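Local coordinates for protein DNA helicase RecQ (Deinococcus radiodurans, PDB 4Q48) that probably couples ATP hydrolysis to the unwinding of duplex DNA in the 3'-5' direction, its zinc-bearing catalytic core being the part present here, at residues E107-L111 / L133-P138; L164-E169 / S193-L197. All coordinates share one frame; numbering follows the deposited sequence.

Overall arrangement
Both contacts belong to the RecA-like helicase domain built on the seven-stranded parallel sheet that includes strand 42-45. They share no element: in interaction 1 helices 100-111 and 128-135 meet at their C-terminal ends; in interaction 2 the turn after helix 185-194 meets the beginning of helix 165-170. Their centres lie 21 Å apart, and their nearest atoms stay about 6 Å apart. Each is partly buried, with some of its leucines against the sheet and an arginine at the exposed margin. Interaction 1 rests on side-chain packing, with no hydrogen bond or salt bridge across it; interaction 2 adds a salt bridge and a CA-H...O contact.

Interaction 1: E107-L111 / L133-P138; sequences EDALL and LLERAP
Leu111 and Leu110, on the last turn of helix 100-111, pack against the end of helix 128-135 and the turn leading into strand 139-145, a contact between one helix end and the helix-to-strand turn after another in the RecA-like helicase domain with its parallel sheet. The main bump is the methyl of Ala137, which enters the notch between the two leucines, with CB 3.5 Å from Leu111 CD2 and 3.9 Å from Leu110 CG. The anti placement of Leu110 CG relative to its own backbone N (chi1 173°) carries the branch toward this methyl. In return, Leu111 reaches over the helix end: CD2 also lies near the Leu133 carbonyl, while CD1 meets Arg136 NH1 obliquely at 3.9 Å. Pro138 rests its CD 3.6 Å from Leu110 O. On the sheet side, Leu110 and Leu134 touch Thr66 and Ile68 of strand 66-70. At the other end, Leu133 pushes CD1 against the extended chain of Glu107, the two side chains crossing at about a right angle. The carboxylate of Glu107 forms a salt bridge with Arg129, so its aliphatic part is held across the leucine. Replacing Glu107 by an alanine is likely to leave Arg129 without this carboxylate and to uncover one side of Leu133. The methyl Leu133 CD1 sits 3.5 Å from Glu107 CG and 3.6 Å from Glu107 CD.

Interaction 2: L164-E169 / S193-L197; sequences LSVLAE and SVLRL
Arg196 reaches from the turn after helix 185-194 to helix 165-170, joining helices that come before and after strand 176-180 in the chain and pack on one face of the sheet of the RecA-like helicase domain. Its charged contact is with Glu169: a salt bridge links Arg196 NH1 and Glu169 OE1 at 3.1 Å. The two side chains cross at about a right angle, with carboxylate and guanidinium planes 34° apart and Glu169 CD at the guanidinium edge, in its plane. This ion pair lies on the exposed side of the contact.

Packing of the same arginine is against Ala168, whose methyl comes over one guanidinium face and also touches Arg196 CD at 3.5 Å. The extended run from CG to NE carries the charged end past this methyl to the glutamate.

Apolar contact lies on the sheet side, where Leu195 CG, anti to its carbonyl carbon (chi1 -46°), brings CD2 to 3.7 Å from Leu164 CB. Both leucines also touch Ile144 of strand 139-145, so this side of the contact rests on the sheet.

Methyls also meet oxygens: Leu195 CD2 lies 3.5 Å from Leu164 O, and Val194 CG1 4.0 Å from Ser165 OG, a hydroxyl that makes a weak hydrogen bond to Gln162 O. From strand 176-180, the Arg176 side chain donates NE to Leu195 O.

Backbone meets backbone where the chains come nearest, the CA atoms of Ser165 and Val194 being 5.2 Å apart. Val194 O receives a CA-H...O contact from Ser165 CA at 3.3 Å, with an angle of 161° at the hydrogen.

Interaction 1: E107-L111 / L133-P138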
loop_
_atom_site.group_PDB
_atom_site.type_symbol
_atom_site.label_atom_id
_atom_site.label_comp_id
_atom_site.label_asym_id
_atom_site.label_seq_id
_atom_site.Cartn_x
_atom_site.Cartn_y
_atom_site.Cartn_z
ATOM N N GLU A 107 -13.561 -26.037 18.019
ATOM C CA GLU A 107 -13.010 -25.824 19.340
ATOM C C GLU A 107 -12.428 -27.117 19.918
ATOM O O GLU A 107 -11.320 -27.076 20.478
ATOM C CB GLU A 107 -14.067 -25.233 20.264
ATOM C CG GLU A 107 -14.242 -23.767 20.008
ATOM C CD GLU A 107 -15.421 -23.197 20.733
ATOM O OE1 GLU A 107 -16.204 -23.996 21.287
ATOM O OE2 GLU A 107 -15.564 -21.954 20.752
ATOM N N ASP A 108 -13.144 -28.242 19.777
ATOM C CA ASP A 108 -12.618 -29.512 20.285
ATOM C C ASP A 108 -11.336 -29.836 19.561
ATOM O O ASP A 108 -10.348 -30.264 20.152
ATOM C CB ASP A 108 -13.595 -30.683 20.082
ATOM C CG ASP A 108 -14.550 -30.888 21.255
ATOM O OD1 ASP A 108 -14.700 -29.982 22.115
ATOM O OD2 ASP A 108 -15.169 -31.979 21.295
ATOM N N ALA A 109 -11.355 -29.568 18.263
ATOM C CA ALA A 109 -10.245 -29.935 17.421
ATOM C C ALA A 109 -9.053 -29.064 17.749
ATOM O O ALA A 109 -7.917 -29.542 17.795
ATOM C CB ALA A 109 -10.650 -29.813 15.949
ATOM N N LEU A 110 -9.330 -27.796 18.041
ATOM C CA LEU A 110 -8.309 -26.881 18.502
ATOM C C LEU A 110 -7.690 -27.388 19.817
ATOM O O LEU A 110 -6.462 -27.505 19.957
ATOM C CB LEU A 110 -8.915 -25.489 18.691
ATOM C CG LEU A 110 -8.046 -24.405 19.324
ATOM C CD1 LEU A 110 -6.870 -24.044 18.416
ATOM C CD2 LEU A 110 -8.877 -23.171 19.642
ATOM N N LEU A 111 -8.551 -27.749 20.763
ATOM C CA LEU A 111 -8.082 -28.154 22.073
ATOM C C LEU A 111 -7.274 -29.435 22.022
ATOM O O LEU A 111 -6.366 -29.618 22.838
ATOM C CB LEU A 111 -9.260 -28.277 23.043
ATOM C CG LEU A 111 -9.720 -26.861 23.409
ATOM C CD1 LEU A 111 -10.968 -26.795 24.263
ATOM C CD2 LEU A 111 -8.579 -26.168 24.093
ATOM N N LEU A 133 -10.265 -20.139 25.967
ATOM C CA LEU A 133 -9.940 -21.419 25.323
ATOM C C LEU A 133 -8.501 -21.415 24.855
ATOM O O LEU A 133 -7.749 -22.394 25.032
ATOM C CB LEU A 133 -10.814 -21.711 24.112
ATOM C CG LEU A 133 -12.296 -22.064 24.213
ATOM C CD1 LEU A 133 -12.657 -22.816 22.965
ATOM C CD2 LEU A 133 -12.650 -22.895 25.435
ATOM N N LEU A 134 -8.107 -20.288 24.281
ATOM C CA LEU A 134 -6.783 -20.186 23.716
ATOM C C LEU A 134 -5.751 -20.420 24.794
ATOM O O LEU A 134 -4.699 -21.021 24.547
ATOM C CB LEU A 134 -6.616 -18.813 23.072
ATOM C CG LEU A 134 -7.399 -18.693 21.752
ATOM C CD1 LEU A 134 -7.510 -17.254 21.312
ATOM C CD2 LEU A 134 -6.721 -19.522 20.670
ATOM N N GLU A 135 -6.071 -19.971 26.006
ATOM C CA GLU A 135 -5.154 -20.093 27.127
ATOM C C GLU A 135 -4.922 -21.559 27.469
ATOM O O GLU A 135 -3.826 -21.927 27.926
ATOM C CB GLU A 135 -5.682 -19.324 28.328
ATOM C CG GLU A 135 -5.074 -17.951 28.458
ATOM C CD GLU A 135 -5.719 -17.106 29.553
ATOM O OE1 GLU A 135 -6.604 -17.614 30.265
ATOM O OE2 GLU A 135 -5.360 -15.910 29.679
ATOM N N ARG A 136 -5.941 -22.387 27.213
ATOM C CA ARG A 136 -5.842 -23.833 27.426
ATOM C C ARG A 136 -5.797 -24.655 26.112
ATOM O O ARG A 136 -6.176 -25.822 26.087
ATOM C CB ARG A 136 -6.995 -24.312 28.346
ATOM C CG ARG A 136 -8.398 -23.788 28.011
ATOM C CD ARG A 136 -9.403 -24.073 29.130
ATOM N NE ARG A 136 -10.815 -24.192 28.724
ATOM C CZ ARG A 136 -11.377 -25.303 28.243
ATOM N NH1 ARG A 136 -10.669 -26.412 28.124
ATOM N NH2 ARG A 136 -12.658 -25.319 27.910
ATOM N N ALA A 137 -5.301 -24.047 25.036
ATOM C CA ALA A 137 -5.085 -24.752 23.765
ATOM C C ALA A 137 -3.630 -24.621 23.312
ATOM O O ALA A 137 -2.955 -23.637 23.631
ATOM C CB ALA A 137 -6.014 -24.223 22.698
ATOM N N PRO A 138 -3.125 -25.624 22.579
ATOM C CA PRO A 138 -1.715 -25.578 22.192
ATOM C C PRO A 138 -1.520 -24.613 21.042
ATOM O O PRO A 138 -1.858 -24.934 19.900
ATOM C CB PRO A 138 -1.423 -27.007 21.782
ATOM C CG PRO A 138 -2.729 -27.558 21.384
ATOM C CD PRO A 138 -3.757 -26.895 22.207
#

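Interaction 2: L164-E169 / S193-L197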
loop_
_atom_site.group_PDB
_atom_site.type_symbol
_atom_site.label_atom_id
_atom_site.label_comp_id
_atom_site.label_asym_id
_atom_site.label_seq_id
_atom_site.Cartn_x
_atom_site.Cartn_y
_atom_site.Cartn_z
ATOM N N LEU A 164 -7.269 -5.594 19.158
ATOM C CA LEU A 164 -6.255 -6.646 19.113
ATOM C C LEU A 164 -5.006 -6.252 19.877
ATOM O O LEU A 164 -4.004 -6.980 19.866
ATOM C CB LEU A 164 -5.876 -6.957 17.665
ATOM C CG LEU A 164 -6.976 -7.638 16.851
ATOM C CD1 LEU A 164 -6.493 -7.926 15.460
ATOM C CD2 LEU A 164 -7.508 -8.899 17.536
ATOM N N SER A 165 -5.066 -5.080 20.510
ATOM C CA SER A 165 -4.230 -4.735 21.653
ATOM C C SER A 165 -4.003 -5.953 22.523
ATOM O O SER A 165 -2.895 -6.211 22.990
ATOM C CB SER A 165 -4.885 -3.637 22.493
ATOM O OG SER A 165 -5.506 -2.653 21.685
ATOM N N VAL A 166 -5.089 -6.696 22.713
ATOM C CA VAL A 166 -5.204 -7.731 23.727
ATOM C C VAL A 166 -4.318 -8.968 23.503
ATOM O O VAL A 166 -3.975 -9.647 24.454
ATOM C CB VAL A 166 -6.692 -8.179 23.845
ATOM C CG1 VAL A 166 -7.007 -9.286 22.851
ATOM C CG2 VAL A 166 -7.026 -8.625 25.250
ATOM N N LEU A 167 -3.913 -9.252 22.273
ATOM C CA LEU A 167 -3.084 -10.431 22.055
ATOM C C LEU A 167 -1.773 -10.284 22.796
ATOM O O LEU A 167 -1.318 -11.221 23.445
ATOM C CB LEU A 167 -2.810 -10.687 20.576
ATOM C CG LEU A 167 -4.053 -11.040 19.762
ATOM C CD1 LEU A 167 -3.640 -11.426 18.354
ATOM C CD2 LEU A 167 -4.937 -12.102 20.421
ATOM N N ALA A 168 -1.152 -9.117 22.690
ATOM C CA ALA A 168 0.097 -8.869 23.399
ATOM C C ALA A 168 -0.088 -8.846 24.928
ATOM O O ALA A 168 0.867 -9.080 25.671
ATOM C CB ALA A 168 0.712 -7.586 22.921
ATOM N N GLU A 169 -1.295 -8.538 25.403
ATOM C CA GLU A 169 -1.557 -8.565 26.847
ATOM C C GLU A 169 -1.682 -9.970 27.397
ATOM O O GLU A 169 -0.851 -10.428 28.165
ATOM C CB GLU A 169 -2.828 -7.798 27.194
ATOM C CG GLU A 169 -2.591 -6.393 27.712
ATOM C CD GLU A 169 -3.751 -5.458 27.406
ATOM O OE1 GLU A 169 -3.658 -4.672 26.419
ATOM O OE2 GLU A 169 -4.760 -5.526 28.151
ATOM N N SER A 193 1.953 0.337 17.041
ATOM C CA SER A 193 1.403 0.760 18.325
ATOM C C SER A 193 0.338 -0.181 18.906
ATOM O O SER A 193 0.306 -0.409 20.117
ATOM C CB SER A 193 0.820 2.166 18.208
ATOM O OG SER A 193 1.813 3.130 18.490
ATOM N N VAL A 194 -0.545 -0.699 18.055
ATOM C CA VAL A 194 -1.619 -1.596 18.503
ATOM C C VAL A 194 -1.149 -2.999 18.917
ATOM O O VAL A 194 -1.658 -3.580 19.887
ATOM C CB VAL A 194 -2.701 -1.711 17.430
ATOM C CG1 VAL A 194 -3.918 -2.446 17.984
ATOM C CG2 VAL A 194 -3.106 -0.313 16.978
ATOM N N LEU A 195 -0.223 -3.561 18.145
ATOM C CA LEU A 195 0.222 -4.932 18.362
ATOM C C LEU A 195 1.625 -4.991 18.957
ATOM O O LEU A 195 2.304 -6.014 18.820
ATOM C CB LEU A 195 0.173 -5.710 17.038
ATOM C CG LEU A 195 -1.112 -5.519 16.220
ATOM C CD1 LEU A 195 -0.958 -6.046 14.808
ATOM C CD2 LEU A 195 -2.305 -6.171 16.904
ATOM N N ARG A 196 2.038 -3.912 19.628
ATOM C CA ARG A 196 3.399 -3.767 20.183
ATOM C C ARG A 196 4.504 -4.389 19.350
ATOM O O ARG A 196 5.163 -5.343 19.766
ATOM C CB ARG A 196 3.479 -4.321 21.605
ATOM C CG ARG A 196 2.357 -3.867 22.496
ATOM C CD ARG A 196 2.383 -4.596 23.826
ATOM N NE ARG A 196 1.019 -4.713 24.337
ATOM C CZ ARG A 196 0.679 -4.990 25.594
ATOM N NH1 ARG A 196 -0.611 -5.045 25.910
ATOM N NH2 ARG A 196 1.607 -5.255 26.515
ATOM N N LEU A 197 4.713 -3.820 18.171
ATOM C CA LEU A 197 5.753 -4.291 17.272
ATOM C C LEU A 197 6.695 -3.136 16.996
ATOM O O LEU A 197 7.429 -3.132 15.998
ATOM C CB LEU A 197 5.149 -4.868 15.984
ATOM C CG LEU A 197 4.144 -5.991 16.274
ATOM C CD1 LEU A 197 3.481 -6.547 15.024
ATOM C CD2 LEU A 197 4.822 -7.100 17.041
#